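Local coordinates for vitamin B12-binding protein (Vibrio cholerae O395, PDB 5YSC), which binds vitamin B12 in the periplasm and probably delivers it to the membrane subunit BtuC of the BtuCDF import complex, at residues A[240-245]-A[259-264]. Sequence-based numbering, arbitrary orientation.
Sequences WALNAD and EQVCTY
Trp-240 and Tyr-264 form an offset stack between strand 239-241 and helix 254-267. The five-membered ring of Trp-240 lies 3.9 Å from the Tyr-264 ring, centroid to centroid, with the planes 18° apart. CG of Trp-240 lies over the phenol, offset toward its rim. CB of Trp-240 adds a CH-pi contact to the same phenol face, 3.8 Å from the ring centroid.

The direct hydrogen bond across the contact is made by Gln-260. Its CG is anti to the backbone N (chi1 -175°) and the chain is extended beyond it, which carries the amide across to the loop after the strand. N of Asn-243 donates to OE1 of Gln-260 at 2.9 Å. The bond is nearly straight, 169° at the hydrogen, and meets a lone pair in the carbonyl plane. A water also donates to this OE1, at 2.8 Å, and to O of Asn-243. OE1 is thus gripped twice. A second water donates to O of Ala-241 at 2.7 Å and bonds to OH of Tyr-264.

Leu-242 adds apolar packing through its two methyls. Its CD1 meets CG2 of Val-261 at 3.8 Å, the two side chains crossing at about a right angle. Its CD2 packs against CG and CD of Gln-260 and CD2 of Tyr-264. Phe-212 of the neighbouring strand touches Trp-240, Leu-242 and Tyr-264.

Asn-243 is the N-cap of helix 244-248, with OD1 accepting from N of Trp-246. Asp-245, in that helix, hydrogen-bonds cyanocobalamin through OD1. In this contact helix 254-267 packs over the parallel sheet at its outermost strand, 239-241, in the C-terminal lobe of the two-lobed fold of BtuF-type periplasmic binding proteins.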
ATOM      1  N   TRP A 240     -12.991  13.000  -2.514  1.00 19.11           N
ATOM      2  CA  TRP A 240     -11.868  13.024  -3.437  1.00 16.74           C
ATOM      3  C   TRP A 240     -11.364  11.619  -3.726  1.00 17.81           C
ATOM      4  O   TRP A 240     -11.354  10.738  -2.860  1.00 17.59           O
ATOM      5  CB  TRP A 240     -10.714  13.845  -2.871  1.00 18.35           C
ATOM      6  CG  TRP A 240     -10.997  15.292  -2.690  1.00 16.91           C
ATOM      7  CD1 TRP A 240     -11.319  16.175  -3.671  1.00 19.67           C
ATOM      8  CD2 TRP A 240     -10.909  16.062  -1.468  1.00 15.11           C
ATOM      9  NE1 TRP A 240     -11.461  17.447  -3.139  1.00 20.17           N
ATOM     10  CE2 TRP A 240     -11.209  17.400  -1.796  1.00 19.43           C
ATOM     11  CE3 TRP A 240     -10.590  15.751  -0.135  1.00 17.51           C
ATOM     12  CZ2 TRP A 240     -11.210  18.424  -0.837  1.00 20.20           C
ATOM     13  CZ3 TRP A 240     -10.586  16.759   0.808  1.00 19.78           C
ATOM     14  CH2 TRP A 240     -10.893  18.087   0.451  1.00 19.48           C
ATOM     15  N   ALA A 241     -10.928  11.422  -4.961  1.00 16.29           N
ATOM     16  CA  ALA A 241     -10.206  10.207  -5.311  1.00 16.50           C
ATOM     17  C   ALA A 241      -8.770  10.264  -4.829  1.00 15.69           C
ATOM     18  O   ALA A 241      -8.143  11.317  -4.882  1.00 17.74           O
ATOM     19  CB  ALA A 241     -10.186  10.004  -6.808  1.00 17.13           C
ATOM     20  N   LEU A 242      -8.233   9.103  -4.439  1.00 12.50           N
ATOM     21  CA  LEU A 242      -6.818   8.928  -4.162  1.00 11.75           C
ATOM     22  C   LEU A 242      -6.258   7.922  -5.149  1.00 12.60           C
ATOM     23  O   LEU A 242      -6.975   7.022  -5.595  1.00 12.46           O
ATOM     24  CB  LEU A 242      -6.583   8.435  -2.735  1.00 10.80           C
ATOM     25  CG  LEU A 242      -7.032   9.449  -1.675  1.00 11.79           C
ATOM     26  CD1 LEU A 242      -6.909   8.841  -0.273  1.00 10.92           C
ATOM     27  CD2 LEU A 242      -6.265  10.768  -1.759  1.00 12.61           C
ATOM     28  N   ASN A 243      -4.979   8.084  -5.493  1.00 11.22           N
ATOM     29  CA  ASN A 243      -4.291   7.116  -6.339  1.00  9.47           C
ATOM     30  C   ASN A 243      -3.992   5.842  -5.539  1.00 11.06           C
ATOM     31  O   ASN A 243      -3.181   5.830  -4.601  1.00 11.01           O
ATOM     32  CB  ASN A 243      -3.029   7.746  -6.911  1.00  8.57           C
ATOM     33  CG  ASN A 243      -2.271   6.819  -7.820  1.00 11.59           C
ATOM     34  OD1 ASN A 243      -2.079   5.658  -7.530  1.00 12.24           O
ATOM     35  ND2 ASN A 243      -1.803   7.362  -8.926  1.00 11.04           N
ATOM     36  N   ALA A 244      -4.693   4.764  -5.897  1.00 11.31           N
ATOM     37  CA  ALA A 244      -4.627   3.522  -5.142  1.00 10.66           C
ATOM     38  C   ALA A 244      -3.271   2.835  -5.287  1.00 11.92           C
ATOM     39  O   ALA A 244      -2.808   2.166  -4.341  1.00 11.61           O
ATOM     40  CB  ALA A 244      -5.754   2.592  -5.591  1.00 12.76           C
ATOM     41  N   ASP A 245      -2.616   2.982  -6.439  1.00 11.05           N
ATOM     42  CA  ASP A 245      -1.288   2.387  -6.615  1.00 11.34           C
ATOM     43  C   ASP A 245      -0.287   2.972  -5.625  1.00 12.76           C
ATOM     44  O   ASP A 245       0.535   2.254  -5.045  1.00 12.59           O
ATOM     45  CB  ASP A 245      -0.802   2.603  -8.049  1.00 12.31           C
ATOM     46  CG  ASP A 245      -1.568   1.799  -9.102  1.00 14.84           C
ATOM     47  OD1 ASP A 245      -2.487   1.011  -8.761  1.00 15.48           O
ATOM     48  OD2 ASP A 245      -1.241   2.017 -10.328  1.00 14.88           O
ATOM     49  N   GLU A 259       1.871  13.006  -0.033  1.00 13.13           N
ATOM     50  CA  GLU A 259       1.599  14.361  -0.520  1.00 12.05           C
ATOM     51  C   GLU A 259       0.117  14.536  -0.879  1.00 12.49           C
ATOM     52  O   GLU A 259      -0.502  15.566  -0.557  1.00 15.40           O
ATOM     53  CB  GLU A 259       2.543  14.648  -1.711  1.00 12.53           C
ATOM     54  CG  GLU A 259       3.058  16.020  -1.800  1.00 18.74           C
ATOM     55  CD  GLU A 259       4.099  16.173  -2.899  1.00 17.87           C
ATOM     56  OE1 GLU A 259       5.241  15.659  -2.734  1.00 15.70           O
ATOM     57  OE2 GLU A 259       3.766  16.835  -3.916  1.00 16.70           O
ATOM     58  N   GLN A 260      -0.469  13.570  -1.589  1.00 11.35           N
ATOM     59  CA  GLN A 260      -1.848  13.721  -2.063  1.00 10.41           C
ATOM     60  C   GLN A 260      -2.808  13.773  -0.886  1.00 13.46           C
ATOM     61  O   GLN A 260      -3.667  14.659  -0.797  1.00 13.20           O
ATOM     62  CB  GLN A 260      -2.214  12.561  -3.006  1.00 10.75           C
ATOM     63  CG  GLN A 260      -3.586  12.700  -3.651  1.00 10.74           C
ATOM     64  CD  GLN A 260      -3.938  11.565  -4.562  1.00 12.20           C
ATOM     65  OE1 GLN A 260      -3.763  10.393  -4.234  1.00 10.25           O
ATOM     66  NE2 GLN A 260      -4.464  11.912  -5.726  1.00 15.51           N
ATOM     67  N   VAL A 261      -2.670  12.804   0.025  1.00 10.77           N
ATOM     68  CA  VAL A 261      -3.523  12.737   1.201  1.00 12.55           C
ATOM     69  C   VAL A 261      -3.378  13.988   2.046  1.00 12.03           C
ATOM     70  O   VAL A 261      -4.378  14.611   2.433  1.00 15.81           O
ATOM     71  CB  VAL A 261      -3.197  11.475   2.032  1.00 10.84           C
ATOM     72  CG1 VAL A 261      -3.823  11.556   3.449  1.00 14.57           C
ATOM     73  CG2 VAL A 261      -3.718  10.308   1.277  1.00 10.58           C
ATOM     74  N   CYS A 262      -2.128  14.359   2.338  1.00 13.18           N
ATOM     75  CA  CYS A 262      -1.829  15.491   3.209  1.00 16.93           C
ATOM     76  C   CYS A 262      -2.295  16.808   2.607  1.00 17.59           C
ATOM     77  O   CYS A 262      -2.783  17.696   3.326  1.00 17.23           O
ATOM     78  CB  CYS A 262      -0.341  15.542   3.468  1.00 18.66           C
ATOM     79  SG  CYS A 262       0.301  14.519   4.782  1.00 22.96           S
ATOM     80  N   THR A 263      -2.151  16.964   1.297  1.00 11.56           N
ATOM     81  CA  THR A 263      -2.667  18.174   0.658  1.00 12.01           C
ATOM     82  C   THR A 263      -4.181  18.271   0.804  1.00 12.26           C
ATOM     83  O   THR A 263      -4.716  19.330   1.135  1.00 14.10           O
ATOM     84  CB  THR A 263      -2.260  18.212  -0.817  1.00 10.93           C
ATOM     85  OG1 THR A 263      -0.840  18.351  -0.923  1.00 13.03           O
ATOM     86  CG2 THR A 263      -2.987  19.392  -1.563  1.00 11.57           C
ATOM     87  N   TYR A 264      -4.894  17.164   0.580  1.00 15.32           N
ATOM     88  CA  TYR A 264      -6.345  17.153   0.736  1.00 14.91           C
ATOM     89  C   TYR A 264      -6.780  17.385   2.183  1.00 19.93           C
ATOM     90  O   TYR A 264      -7.747  18.118   2.434  1.00 20.47           O
ATOM     91  CB  TYR A 264      -6.918  15.829   0.231  1.00 14.26           C
ATOM     92  CG  TYR A 264      -7.142  15.771  -1.273  1.00 15.50           C
ATOM     93  CD1 TYR A 264      -7.833  16.794  -1.927  1.00 15.77           C
ATOM     94  CD2 TYR A 264      -6.713  14.682  -2.042  1.00 14.35           C
ATOM     95  CE1 TYR A 264      -8.063  16.763  -3.287  1.00 15.72           C
ATOM     96  CE2 TYR A 264      -6.944  14.652  -3.419  1.00 16.61           C
ATOM     97  CZ  TYR A 264      -7.621  15.691  -4.027  1.00 17.78           C
ATOM     98  OH  TYR A 264      -7.854  15.696  -5.375  1.00 15.95           O
TER
HETATM   99  O   HOH W   1      -8.053  13.473  -6.572  1.00 27.82           O
HETATM  100  O   HOH W   2      -2.582   8.178  -3.053  1.00 14.69           O